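Local coordinates for protein BAG family molecular chaperone regulator 4 (Arabidopsis thaliana, PDB 4HWH) that binds the ATPase domain of HSP70/HSC70 chaperones through its BAG domain and probably acts as a co-chaperone in programmed cell death and stress responses, at residues R71-Q74 with N75-A79. Residues are numbered along the deposited sequence; the frame is centred on the assembly and turned at random.
Sequences RRIQ and NLQEA. With ACT (acetate ion), chain G.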
# COMPACT_ATOMS: atom_id res chain seq x y z
N ARG A 71 9.39 -2.09 3.14
CA ARG A 71 8.99 -3.46 3.42
C ARG A 71 7.49 -3.56 3.67
O ARG A 71 6.84 -4.51 3.23
CB ARG A 71 9.77 -4.02 4.62
CG ARG A 71 11.25 -4.21 4.34
CD ARG A 71 11.97 -4.80 5.54
NE ARG A 71 13.40 -4.99 5.29
CZ ARG A 71 14.25 -5.50 6.17
NH1 ARG A 71 13.83 -5.88 7.37
NH2 ARG A 71 15.53 -5.64 5.85
N ARG A 72 6.94 -2.57 4.37
CA ARG A 72 5.51 -2.55 4.67
C ARG A 72 4.74 -2.49 3.36
O ARG A 72 3.74 -3.19 3.17
CB ARG A 72 5.16 -1.35 5.56
CG ARG A 72 4.16 -1.65 6.67
CD ARG A 72 2.84 -0.90 6.52
NE ARG A 72 3.00 0.54 6.73
CZ ARG A 72 2.08 1.34 7.24
NH1 ARG A 72 2.34 2.63 7.38
NH2 ARG A 72 0.90 0.87 7.63
N ILE A 73 5.22 -1.66 2.44
CA ILE A 73 4.58 -1.53 1.13
C ILE A 73 4.62 -2.84 0.34
O ILE A 73 3.62 -3.26 -0.23
CB ILE A 73 5.22 -0.38 0.33
CG1 ILE A 73 4.83 0.97 0.93
CG2 ILE A 73 4.81 -0.47 -1.13
CD1 ILE A 73 5.51 2.17 0.27
N GLN A 74 5.78 -3.48 0.32
CA GLN A 74 5.92 -4.76 -0.36
C GLN A 74 4.93 -5.79 0.19
O GLN A 74 4.34 -6.56 -0.56
CB GLN A 74 7.36 -5.27 -0.25
CG GLN A 74 8.39 -4.31 -0.85
CD GLN A 74 9.82 -4.75 -0.60
OE1 GLN A 74 10.14 -5.32 0.44
NE2 GLN A 74 10.70 -4.48 -1.56
N ASN A 75 4.73 -5.78 1.50
CA ASN A 75 3.77 -6.68 2.12
C ASN A 75 2.34 -6.39 1.69
O ASN A 75 1.57 -7.30 1.39
CB ASN A 75 3.88 -6.61 3.65
CG ASN A 75 5.12 -7.30 4.17
OD1 ASN A 75 5.84 -7.96 3.42
ND2 ASN A 75 5.38 -7.15 5.46
N LEU A 76 1.98 -5.11 1.65
CA LEU A 76 0.66 -4.71 1.18
C LEU A 76 0.45 -5.08 -0.29
O LEU A 76 -0.63 -5.51 -0.69
CB LEU A 76 0.44 -3.21 1.40
CG LEU A 76 0.35 -2.82 2.88
CD1 LEU A 76 0.33 -1.31 3.07
CD2 LEU A 76 -0.88 -3.45 3.51
N GLN A 77 1.50 -4.91 -1.10
CA GLN A 77 1.41 -5.24 -2.52
C GLN A 77 1.08 -6.72 -2.69
O GLN A 77 0.26 -7.09 -3.54
CB GLN A 77 2.72 -4.91 -3.24
CG GLN A 77 3.00 -3.41 -3.39
CD GLN A 77 4.36 -3.14 -4.03
OE1 GLN A 77 5.41 -3.47 -3.47
NE2 GLN A 77 4.34 -2.53 -5.21
N GLU A 78 1.71 -7.56 -1.88
CA GLU A 78 1.45 -8.99 -1.93
C GLU A 78 0.02 -9.29 -1.52
O GLU A 78 -0.66 -10.10 -2.15
CB GLU A 78 2.43 -9.74 -1.02
CG GLU A 78 3.87 -9.68 -1.48
CD GLU A 78 4.80 -10.50 -0.61
OE1 GLU A 78 4.31 -11.21 0.29
OE2 GLU A 78 6.03 -10.44 -0.84
N ALA A 79 -0.46 -8.62 -0.48
CA ALA A 79 -1.83 -8.81 -0.03
C ALA A 79 -2.83 -8.43 -1.12
O ALA A 79 -3.84 -9.11 -1.32
CB ALA A 79 -2.09 -8.02 1.24
C ACT G . 0.13 -3.02 7.60
O ACT G . 1.34 -3.32 7.64
OXT ACT G . -0.15 -1.83 7.88
CH3 ACT G . -0.93 -4.03 7.25
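R72 and L76, one helical turn apart, line up on the same side of helix 63-86 and share an acetate ion, probably taken up from the crystallisation liquor. Their side chains meet through aliphatic carbons, R72 CD standing 4.3 Å from L76 CD1. Bends at chi2 and chi3 (-69° at the latter) swing the arginine chain past the acetate, so that NH2 reaches OXT at 2.9 Å with an N-H...O angle of 159°. The acetate lies at the edge of the guanidinium, its carboxylate carbon in the guanidinium plane, while its methyl rests 3.8 Å from L76 CD2; S18 OG supplies a further hydrogen bond to the ion. The other terminal nitrogen, NH1, bridges to D15 of helix 3-29, joining two helices of the three-helix bundle of the BAG domain, and to E69 one turn earlier on its own helix. An alanine in place of R72 would probably leave D15 without this cross-helix partner and the acetate with a weaker hold. L76 packs against V14 of helix 3-29 and L46 of helix 36-54, and the buried I73 touches Q49 and L53 of helix 36-54. The extended Q77 chain, its CG beside the backbone N, runs alongside the preceding turn and brings OE1 to 3.9 Å from I73 CG2 and 3.4 Å from Q74 CA. The Q74 and Q77 amides are nearly coplanar, 9° apart, yet the side chains approach only loosely, Q77 OE1 lying 4.1 Å from Q74 CG. Successive i to i+4 backbone bonds hold this turn, the shortest from Q77 N to I73 O at 2.8 Å; N75 CG, turned beside its own backbone N, lies 3.4 Å from R71 O, which also accepts the N75 N-H.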